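Local coordinates for Exo-beta-1,3-glucanase (Streptomyces sp. SirexAA-E, PDB 4PEY), which hydrolyses laminarin and laminarioligosaccharides from their non-reducing ends, producing glucose and laminaribiose as end products, at residues 72-77 and 372-377; 176-181 and 395-400; 473-478 and 535-540; 478-483 and 492-497. The protein carries 1 engineered substitution. All blocks are in the same frame, centred on the assembly; numbering follows the deposited sequence.

Interaction 1. Residues 72-77 and 372-377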
# COMPACT_ATOMS: atom_id res chain seq x y z
N GLY A 72 -6.35 15.25 4.49
CA GLY A 72 -4.93 15.55 4.61
C GLY A 72 -4.10 14.35 5.03
O GLY A 72 -4.56 13.21 4.92
N PHE A 73 -2.88 14.59 5.50
CA PHE A 73 -2.01 13.52 5.96
C PHE A 73 -2.60 12.79 7.16
O PHE A 73 -3.31 13.39 7.97
CB PHE A 73 -0.62 14.07 6.34
CG PHE A 73 0.23 14.43 5.16
CD1 PHE A 73 0.25 15.72 4.65
CD2 PHE A 73 1.01 13.45 4.53
CE1 PHE A 73 1.04 16.05 3.56
CE2 PHE A 73 1.80 13.76 3.44
CZ PHE A 73 1.82 15.06 2.95
N TYR A 74 -2.29 11.49 7.26
CA TYR A 74 -2.64 10.65 8.41
C TYR A 74 -4.11 10.77 8.80
O TYR A 74 -4.46 10.80 9.98
CB TYR A 74 -1.76 10.98 9.62
CG TYR A 74 -0.28 10.98 9.32
CD1 TYR A 74 0.41 9.80 9.08
CD2 TYR A 74 0.43 12.18 9.27
CE1 TYR A 74 1.78 9.80 8.82
CE2 TYR A 74 1.79 12.19 9.00
CZ TYR A 74 2.46 11.01 8.78
OH TYR A 74 3.81 11.05 8.51
N THR A 75 -4.97 10.81 7.79
CA THR A 75 -6.40 10.87 7.99
C THR A 75 -7.05 9.72 7.22
O THR A 75 -6.84 9.59 6.02
CB THR A 75 -6.98 12.23 7.52
OG1 THR A 75 -6.33 13.29 8.23
CG2 THR A 75 -8.45 12.30 7.79
N SER A 76 -7.80 8.88 7.93
CA SER A 76 -8.64 7.88 7.27
C SER A 76 -10.08 8.35 7.30
O SER A 76 -10.50 9.01 8.26
CB SER A 76 -8.52 6.50 7.94
OG SER A 76 -8.92 6.55 9.30
N ILE A 77 -10.84 8.02 6.27
CA ILE A 77 -12.27 8.30 6.29
C ILE A 77 -13.01 7.06 5.82
O ILE A 77 -12.57 6.38 4.89
CB ILE A 77 -12.64 9.54 5.43
CG1 ILE A 77 -14.12 9.90 5.60
CG2 ILE A 77 -12.26 9.35 3.96
CD1 ILE A 77 -14.46 11.28 5.07
N PHE A 372 2.29 -0.14 5.55
CA PHE A 372 3.26 0.79 5.00
C PHE A 372 4.48 0.79 5.90
O PHE A 372 4.37 0.63 7.12
CB PHE A 372 2.64 2.19 4.89
CG PHE A 372 1.29 2.18 4.23
CD1 PHE A 372 1.11 1.56 3.00
CD2 PHE A 372 0.18 2.73 4.86
CE1 PHE A 372 -0.13 1.52 2.39
CE2 PHE A 372 -1.07 2.70 4.25
CZ PHE A 372 -1.23 2.09 3.02
N VAL A 373 5.66 0.93 5.30
CA VAL A 373 6.89 1.00 6.07
C VAL A 373 7.63 2.26 5.67
O VAL A 373 7.69 2.60 4.48
CB VAL A 373 7.77 -0.24 5.86
CG1 VAL A 373 9.07 -0.11 6.67
CG2 VAL A 373 7.01 -1.50 6.27
N ARG A 374 8.15 2.98 6.66
CA ARG A 374 8.93 4.19 6.43
C ARG A 374 10.26 4.09 7.15
O ARG A 374 10.30 3.71 8.33
CB ARG A 374 8.18 5.44 6.89
CG ARG A 374 9.04 6.70 6.87
CD ARG A 374 8.20 7.94 7.12
NE ARG A 374 7.74 8.04 8.50
CZ ARG A 374 6.70 8.78 8.89
NH1 ARG A 374 6.01 9.47 7.99
NH2 ARG A 374 6.35 8.83 10.17
N ILE A 375 11.35 4.42 6.45
CA ILE A 375 12.67 4.49 7.07
C ILE A 375 13.24 5.90 6.90
O ILE A 375 13.67 6.28 5.81
CB ILE A 375 13.65 3.44 6.50
CG1 ILE A 375 13.03 2.04 6.51
CG2 ILE A 375 14.98 3.48 7.28
CD1 ILE A 375 12.35 1.66 5.19
N GLY A 376 13.20 6.69 7.97
CA GLY A 376 13.62 8.09 7.91
C GLY A 376 12.51 9.04 7.49
O GLY A 376 11.39 8.62 7.19
N GLY A 377 12.82 10.33 7.46
CA GLY A 377 11.87 11.33 6.99
C GLY A 377 11.25 12.16 8.10
O GLY A 377 11.09 13.38 7.97
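Tyr74 OH and Arg374 NH1 meet across the seam between the two right-handed beta-helix domains that make up a family 55 glycoside hydrolase. The side chains cross at about a right angle, and the phenol ring and guanidinium planes stand 79° apart. Each group meets the other at its edge and near its plane. Arg374 NH1 donates to Tyr74 OH over 2.8 Å. The bond is almost straight, with an N-H...O angle of 171°, and the hydroxyl lies in the guanidinium plane; seen from the tyrosine, NH1 sits at the ring edge, 3.9 Å from Tyr74 CZ. Arg374 first runs straight out from its strand and then bends about CG-CD (chi3 71°), which swings the guanidinium round to present NH1. Tyr74 comes from the type II turn Gly72 to Thr75, just ahead of strand 75-79, and its backbone stays far off: the nearest CA pair, Tyr74 CA and Phe372 CA, is 12.0 Å apart. Beyond the pair, NE of Arg374 forms a salt bridge with Asp340, its guanidinium makes a cation-pi contact with Trp109, and its side chain touches substrate-binding Trp402. Tyr74 OH also bonds to the carbonyl O of Gln49. The phenol oxygen thus links a buried arginine to a backbone carbonyl, and the nearby cation would probably polarise the hydroxyl and strengthen it as a donor.

Interaction 2. Residues 176-181 and 395-400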
# COMPACT_ATOMS: atom_id res chain seq x y z
N TYR A 176 -2.70 0.84 -9.99
CA TYR A 176 -3.21 -0.52 -9.88
C TYR A 176 -4.67 -0.53 -9.43
O TYR A 176 -5.02 0.11 -8.44
CB TYR A 176 -2.38 -1.36 -8.91
CG TYR A 176 -2.88 -2.79 -8.75
CD1 TYR A 176 -3.10 -3.60 -9.86
CD2 TYR A 176 -3.15 -3.32 -7.49
CE1 TYR A 176 -3.56 -4.91 -9.71
CE2 TYR A 176 -3.60 -4.63 -7.33
CZ TYR A 176 -3.80 -5.41 -8.45
OH TYR A 176 -4.25 -6.71 -8.28
N THR A 177 -5.50 -1.26 -10.16
CA THR A 177 -6.91 -1.43 -9.82
C THR A 177 -7.20 -2.92 -9.78
O THR A 177 -6.84 -3.63 -10.73
CB THR A 177 -7.84 -0.75 -10.86
OG1 THR A 177 -7.44 0.61 -11.07
CG2 THR A 177 -9.31 -0.80 -10.42
N ARG A 178 -7.81 -3.41 -8.70
CA ARG A 178 -8.25 -4.81 -8.72
C ARG A 178 -9.67 -5.02 -8.25
O ARG A 178 -10.20 -4.27 -7.43
CB ARG A 178 -7.31 -5.72 -7.91
CG ARG A 178 -7.41 -5.61 -6.42
CD ARG A 178 -6.89 -6.88 -5.68
NE ARG A 178 -7.05 -6.67 -4.25
CZ ARG A 178 -8.22 -6.77 -3.61
NH1 ARG A 178 -9.32 -7.16 -4.26
NH2 ARG A 178 -8.28 -6.50 -2.31
N ASP A 179 -10.29 -6.04 -8.84
CA ASP A 179 -11.56 -6.60 -8.38
C ASP A 179 -12.60 -5.50 -8.18
O ASP A 179 -13.11 -5.28 -7.09
CB ASP A 179 -11.32 -7.41 -7.11
CG ASP A 179 -10.30 -8.52 -7.33
OD1 ASP A 179 -10.12 -8.91 -8.50
OD2 ASP A 179 -9.67 -8.98 -6.36
N SER A 180 -12.87 -4.81 -9.29
CA SER A 180 -13.65 -3.59 -9.29
C SER A 180 -14.49 -3.52 -10.56
O SER A 180 -14.43 -4.40 -11.41
CB SER A 180 -12.73 -2.36 -9.21
OG SER A 180 -12.09 -2.24 -7.95
N SER A 181 -15.28 -2.45 -10.66
CA SER A 181 -16.06 -2.16 -11.85
C SER A 181 -15.87 -0.68 -12.20
O SER A 181 -15.99 0.17 -11.33
CB SER A 181 -17.54 -2.46 -11.60
OG SER A 181 -18.36 -1.98 -12.65
N ILE A 395 -0.45 -13.40 1.25
CA ILE A 395 -0.90 -12.37 0.32
C ILE A 395 -0.45 -11.00 0.78
O ILE A 395 -0.70 -10.62 1.93
CB ILE A 395 -2.45 -12.34 0.18
CG1 ILE A 395 -2.98 -13.69 -0.30
CG2 ILE A 395 -2.89 -11.22 -0.76
CD1 ILE A 395 -4.49 -13.82 -0.18
N ILE A 396 0.24 -10.28 -0.09
CA ILE A 396 0.62 -8.90 0.16
C ILE A 396 -0.21 -8.04 -0.76
O ILE A 396 0.07 -7.95 -1.96
CB ILE A 396 2.12 -8.65 -0.10
CG1 ILE A 396 2.98 -9.70 0.62
CG2 ILE A 396 2.51 -7.24 0.33
CD1 ILE A 396 2.85 -9.67 2.11
N ASP A 397 -1.27 -7.43 -0.22
CA ASP A 397 -2.23 -6.71 -1.04
C ASP A 397 -2.25 -5.24 -0.65
O ASP A 397 -2.94 -4.83 0.28
CB ASP A 397 -3.62 -7.37 -0.92
CG ASP A 397 -4.72 -6.56 -1.57
OD1 ASP A 397 -4.53 -6.10 -2.72
OD2 ASP A 397 -5.78 -6.40 -0.94
N HIS A 398 -1.46 -4.47 -1.41
CA HIS A 398 -1.10 -3.06 -1.18
C HIS A 398 -0.12 -2.84 -0.03
O HIS A 398 -0.48 -2.82 1.15
CB HIS A 398 -2.31 -2.16 -0.94
CG HIS A 398 -1.99 -0.71 -1.11
ND1 HIS A 398 -2.66 0.30 -0.45
CD2 HIS A 398 -1.04 -0.10 -1.87
CE1 HIS A 398 -2.15 1.47 -0.81
NE2 HIS A 398 -1.17 1.25 -1.67
N THR A 399 1.14 -2.66 -0.41
CA THR A 399 2.15 -2.21 0.53
C THR A 399 2.96 -1.08 -0.11
O THR A 399 3.09 -1.03 -1.33
CB THR A 399 3.07 -3.37 0.98
OG1 THR A 399 3.92 -2.92 2.04
CG2 THR A 399 3.93 -3.86 -0.16
N TRP A 400 3.43 -0.16 0.72
CA TRP A 400 4.42 0.84 0.32
C TRP A 400 5.54 0.72 1.32
O TRP A 400 5.35 1.02 2.51
CB TRP A 400 3.87 2.26 0.32
CG TRP A 400 4.81 3.34 -0.25
CD1 TRP A 400 5.69 3.22 -1.29
CD2 TRP A 400 4.93 4.71 0.20
NE1 TRP A 400 6.34 4.42 -1.52
CE2 TRP A 400 5.88 5.35 -0.62
CE3 TRP A 400 4.30 5.44 1.21
CZ2 TRP A 400 6.21 6.69 -0.46
CZ3 TRP A 400 4.64 6.79 1.38
CH2 TRP A 400 5.60 7.39 0.56
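Arg178 and Asp397 meet in a side-on, two-nitrogen salt bridge that joins the first beta-helix domain to the second. The tight part is confined to their polar ends, which approach from opposite directions. Arg178 NE donates to Asp397 OD1 at 3.0 Å, nearly straight at 175°, while Arg178 NH2 reaches Asp397 OD2 at 2.9 Å, on the syn side but well tilted from the carboxylate plane. Both oxygens lie close to the guanidinium plane, yet the carboxylate is turned 50° against it, and NE comes to OD1 from above the carboxylate plane. Arg178 CG is tucked between its own N and carbonyl carbon (chi1 74°), and from there the chain runs extended to NE. The remaining nitrogen, Arg178 NH1, makes a bent, tilted bond to Asp179 OD2 at 2.8 Å and also pairs with Glu221. Both residues are buried, so the looseness lies in the widely spaced backbones rather than in a solvent-facing side: the closest CA atoms, those of Arg178 and Asp397, are 9.9 Å apart. Asp397 is further held by Tyr157, Thr431 and Gln369. Around them, strand 174-178 runs parallel between strands 157-159 and 191-198, and strand 395-397 between 367-375 and 429-436, with the bridge spanning the two domains.

Interaction 3. Residues 473-478 and 535-540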
# COMPACT_ATOMS: atom_id res chain seq x y z
N ASP A 473 29.91 -7.83 -10.20
CA ASP A 473 30.23 -7.32 -11.53
C ASP A 473 29.07 -6.56 -12.15
O ASP A 473 29.09 -6.24 -13.34
CB ASP A 473 30.65 -8.47 -12.45
CG ASP A 473 31.91 -9.17 -11.98
OD1 ASP A 473 32.87 -8.47 -11.59
OD2 ASP A 473 31.94 -10.42 -12.00
N ILE A 474 28.05 -6.28 -11.35
CA ILE A 474 26.87 -5.56 -11.83
C ILE A 474 26.86 -4.13 -11.28
O ILE A 474 27.13 -3.91 -10.10
CB ILE A 474 25.57 -6.31 -11.44
CG1 ILE A 474 25.55 -7.69 -12.10
CG2 ILE A 474 24.32 -5.51 -11.81
CD1 ILE A 474 24.44 -8.57 -11.61
N LYS A 475 26.55 -3.17 -12.15
CA LYS A 475 26.37 -1.79 -11.72
C LYS A 475 24.99 -1.62 -11.09
O LYS A 475 23.97 -1.72 -11.78
CB LYS A 475 26.52 -0.81 -12.88
CG LYS A 475 27.92 -0.75 -13.47
CD LYS A 475 27.93 0.25 -14.61
CE LYS A 475 29.11 0.07 -15.54
NZ LYS A 475 28.89 0.85 -16.79
N GLY A 476 24.95 -1.38 -9.79
CA GLY A 476 23.67 -1.23 -9.11
C GLY A 476 23.04 -2.54 -8.68
O GLY A 476 23.47 -3.63 -9.09
N TYR A 477 22.03 -2.42 -7.84
CA TYR A 477 21.22 -3.54 -7.38
C TYR A 477 19.85 -3.46 -8.01
O TYR A 477 19.22 -2.41 -7.96
CB TYR A 477 21.08 -3.50 -5.85
CG TYR A 477 22.36 -3.74 -5.10
CD1 TYR A 477 23.30 -2.73 -4.93
CD2 TYR A 477 22.63 -4.99 -4.53
CE1 TYR A 477 24.48 -2.95 -4.23
CE2 TYR A 477 23.80 -5.22 -3.84
CZ TYR A 477 24.72 -4.21 -3.69
OH TYR A 477 25.87 -4.47 -2.98
N ALA A 478 19.39 -4.55 -8.62
CA ALA A 478 18.04 -4.56 -9.19
C ALA A 478 16.98 -4.05 -8.21
O ALA A 478 17.07 -4.28 -6.99
CB ALA A 478 17.68 -5.97 -9.66
N GLN A 535 21.05 6.92 -15.79
CA GLN A 535 20.36 6.15 -16.83
C GLN A 535 20.39 4.67 -16.48
O GLN A 535 21.29 4.22 -15.76
CB GLN A 535 21.01 6.34 -18.21
CG GLN A 535 21.17 7.78 -18.71
CD GLN A 535 19.88 8.42 -19.21
OE1 GLN A 535 18.83 7.78 -19.27
NE2 GLN A 535 19.96 9.69 -19.60
N TYR A 536 19.45 3.91 -17.05
CA TYR A 536 19.50 2.45 -17.05
C TYR A 536 20.27 1.95 -18.25
O TYR A 536 20.18 2.53 -19.34
CB TYR A 536 18.09 1.84 -17.07
CG TYR A 536 17.32 2.04 -15.80
CD1 TYR A 536 16.71 3.26 -15.52
CD2 TYR A 536 17.18 1.00 -14.87
CE1 TYR A 536 16.01 3.45 -14.35
CE2 TYR A 536 16.47 1.18 -13.69
CZ TYR A 536 15.88 2.41 -13.44
OH TYR A 536 15.17 2.62 -12.27
N GLU A 537 21.03 0.87 -18.07
CA GLU A 537 21.72 0.24 -19.19
C GLU A 537 20.81 -0.73 -19.92
O GLU A 537 20.94 -0.93 -21.13
CB GLU A 537 22.98 -0.47 -18.69
CG GLU A 537 23.98 0.49 -18.08
CD GLU A 537 25.27 -0.16 -17.65
OE1 GLU A 537 25.24 -1.30 -17.15
OE2 GLU A 537 26.33 0.49 -17.81
N HIS A 538 19.89 -1.33 -19.17
CA HIS A 538 18.96 -2.33 -19.69
C HIS A 538 17.69 -2.33 -18.84
O HIS A 538 17.63 -1.67 -17.81
CB HIS A 538 19.59 -3.73 -19.68
CG HIS A 538 20.76 -3.87 -20.59
ND1 HIS A 538 20.64 -3.87 -21.97
CD2 HIS A 538 22.09 -3.99 -20.33
CE1 HIS A 538 21.84 -4.00 -22.51
NE2 HIS A 538 22.73 -4.08 -21.54
N VAL A 539 16.69 -3.09 -19.28
CA VAL A 539 15.46 -3.26 -18.51
C VAL A 539 15.58 -4.42 -17.51
O VAL A 539 15.39 -4.24 -16.31
CB VAL A 539 14.26 -3.51 -19.45
CG1 VAL A 539 13.00 -3.81 -18.65
CG2 VAL A 539 14.04 -2.29 -20.35
N ILE A 540 15.89 -5.60 -18.02
CA ILE A 540 16.02 -6.79 -17.19
C ILE A 540 17.27 -7.56 -17.61
O ILE A 540 17.51 -7.76 -18.80
CB ILE A 540 14.75 -7.71 -17.31
CG1 ILE A 540 14.94 -8.99 -16.48
CG2 ILE A 540 14.42 -8.00 -18.78
CD1 ILE A 540 13.64 -9.78 -16.25
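The carboxylate of Glu537 is the flat group here, and Lys475 meets it at its OE2 end; none of the lysine lies over the face. Lys475 NZ bonds to OE2 of Glu537 at 2.8 Å, approaching on the syn side and only 17° out of the carboxylate plane. The methylenes CD and CE of Lys475 stand above that plane and outside the OE2 edge, with Lys475 CD 3.6 Å from Glu537 OE2. Both chains are extended beyond CG and cross at about a right angle. The end of the lysine passes beside OE2, descending from CD through CE to NZ, which is nearest the carboxylate plane. The backbones keep their distance, with Lys475 CA and Glu537 CA 9.0 Å apart. Lys475 belongs to the short strand 474-475, antiparallel to 470-471, and Glu537 follows strand 535-536, which runs beside 507-508; both side chains also touch Arg507. The salt bridge thus ties together two outer excursions of the second beta-helix domain, away from the substrate-binding residues. The opposite charges should offset each other, but with a single bond between partly exposed groups the attraction is probably weakened by water.

Interaction 4. Residues 478-483 and 492-497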
# COMPACT_ATOMS: atom_id res chain seq x y z
N ALA A 478 19.39 -4.55 -8.62
CA ALA A 478 18.04 -4.56 -9.19
C ALA A 478 16.98 -4.05 -8.21
O ALA A 478 17.07 -4.28 -6.99
CB ALA A 478 17.68 -5.97 -9.66
N ALA A 479 15.97 -3.37 -8.73
CA ALA A 479 14.78 -3.03 -7.95
C ALA A 479 13.98 -4.28 -7.59
O ALA A 479 13.26 -4.30 -6.59
CB ALA A 479 13.92 -2.07 -8.71
N TYR A 480 14.09 -5.31 -8.43
CA TYR A 480 13.33 -6.54 -8.26
C TYR A 480 14.19 -7.69 -8.76
O TYR A 480 14.44 -7.82 -9.95
CB TYR A 480 12.01 -6.45 -9.03
CG TYR A 480 10.97 -7.52 -8.78
CD1 TYR A 480 11.05 -8.76 -9.41
CD2 TYR A 480 9.85 -7.26 -7.98
CE1 TYR A 480 10.07 -9.73 -9.21
CE2 TYR A 480 8.87 -8.21 -7.77
CZ TYR A 480 8.97 -9.45 -8.40
OH TYR A 480 7.99 -10.39 -8.21
N LYS A 481 14.65 -8.50 -7.81
CA LYS A 481 15.55 -9.61 -8.09
C LYS A 481 14.90 -10.94 -7.74
O LYS A 481 14.47 -11.15 -6.61
CB LYS A 481 16.85 -9.47 -7.29
CG LYS A 481 17.77 -10.68 -7.44
CD LYS A 481 18.92 -10.66 -6.48
CE LYS A 481 19.81 -11.90 -6.64
NZ LYS A 481 20.56 -11.93 -7.93
N VAL A 482 14.85 -11.83 -8.73
CA VAL A 482 14.48 -13.22 -8.50
C VAL A 482 15.77 -14.02 -8.45
O VAL A 482 16.56 -13.99 -9.40
CB VAL A 482 13.56 -13.75 -9.62
CG1 VAL A 482 13.17 -15.20 -9.38
CG2 VAL A 482 12.31 -12.86 -9.73
N ASP A 483 16.00 -14.72 -7.34
CA ASP A 483 17.23 -15.49 -7.18
C ASP A 483 17.43 -16.49 -8.32
O ASP A 483 16.46 -17.05 -8.84
CB ASP A 483 17.24 -16.23 -5.84
CG ASP A 483 17.48 -15.32 -4.66
OD1 ASP A 483 17.71 -14.10 -4.88
OD2 ASP A 483 17.45 -15.82 -3.52
N TRP A 492 3.68 -9.14 -13.57
CA TRP A 492 2.93 -8.37 -14.56
C TRP A 492 2.91 -6.88 -14.21
O TRP A 492 2.53 -6.51 -13.09
CB TRP A 492 1.47 -8.81 -14.63
CG TRP A 492 1.12 -10.20 -15.10
CD1 TRP A 492 0.67 -10.54 -16.35
CD2 TRP A 492 1.10 -11.40 -14.32
NE1 TRP A 492 0.39 -11.88 -16.40
CE2 TRP A 492 0.64 -12.44 -15.17
CE3 TRP A 492 1.41 -11.71 -13.00
CZ2 TRP A 492 0.51 -13.76 -14.74
CZ3 TRP A 492 1.28 -13.02 -12.56
CH2 TRP A 492 0.83 -14.03 -13.43
N GLY A 493 3.26 -6.02 -15.17
CA GLY A 493 3.04 -4.58 -15.03
C GLY A 493 3.97 -3.95 -14.01
O GLY A 493 3.54 -3.52 -12.93
N MET A 494 5.26 -3.88 -14.35
CA MET A 494 6.28 -3.56 -13.36
C MET A 494 7.24 -2.50 -13.87
O MET A 494 7.79 -2.63 -14.96
CB MET A 494 7.06 -4.82 -12.99
CG MET A 494 6.16 -6.02 -12.67
SD MET A 494 7.06 -7.54 -12.35
CE MET A 494 7.73 -7.18 -10.76
N GLY A 495 7.47 -1.47 -13.05
CA GLY A 495 8.34 -0.37 -13.43
C GLY A 495 9.32 0.05 -12.36
O GLY A 495 8.98 0.06 -11.17
N SER A 496 10.53 0.41 -12.79
CA SER A 496 11.55 0.96 -11.91
C SER A 496 12.06 2.28 -12.49
O SER A 496 12.39 2.33 -13.67
CB SER A 496 12.72 -0.02 -11.74
OG SER A 496 13.79 0.55 -11.00
N TYR A 497 12.12 3.33 -11.67
CA TYR A 497 12.51 4.67 -12.14
C TYR A 497 13.79 5.12 -11.43
O TYR A 497 13.99 4.80 -10.26
CB TYR A 497 11.40 5.70 -11.92
CG TYR A 497 10.00 5.16 -12.15
CD1 TYR A 497 9.71 4.33 -13.23
CD2 TYR A 497 8.97 5.48 -11.27
CE1 TYR A 497 8.44 3.82 -13.43
CE2 TYR A 497 7.70 4.96 -11.45
CZ TYR A 497 7.44 4.15 -12.54
OH TYR A 497 6.16 3.64 -12.73
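Met494 lays its methyl group on the face of the Tyr480 ring inside the second parallel beta-helix, where strand 480-482 on one wall faces strand 489-498 on another. The CE carbon of Met494 is 3.4 Å from the centroid of the Tyr480 ring and 13° off its normal, a CH-pi contact made over the middle of the face. Met494 SD follows behind at 4.8 Å from the same centroid, completing a Met-aromatic contact in which the methyl stands between sulfur and ring. A bend about the last torsion (chi3 72°) turns CE onto the tyrosine. Just before strand 480-482, Ala479 CB rests against Ser496 OG at 3.5 Å. In the second shell, Tyr480 OH bonds to His489 and Thr452, which probably hold the ring in place, while Phe512, Phe522, Leu525 and Tyr455 pack round the methionine. Ser496 OG bonds to Asn457 and Tyr536; Asn457 is next in the chain to Ala458, the engineered residue at the position assigned to the proton donor. Over the ring, the methyl is slightly off centre, 3.4 Å from Tyr480 CE2 against 3.9 Å from Tyr480 CD1.

In the fold
Interactions 1 and 2 each join the first beta-helix domain to the second, their centres 18 Å apart; on the second domain they use neighbouring parallel strands, linked by a probable hydrogen bond from Val373 N to Trp400 O (2.8 Å). Interactions 3 and 4 lie within the second domain, share Ala478 and connect through Tyr536 OH and Ser496 OG, 2.8 Å apart. Interaction 1 lies one shell behind the substrate site, through Trp402: the Arg374 side chain is about 4 Å from that of Trp402 and about 10 Å from a bound glucose unit. Interaction 4 backs the catalytic region, the Ser496 side chain being about 7 Å from that of Ala458. Interactions 2 and 3 lie away from these sites.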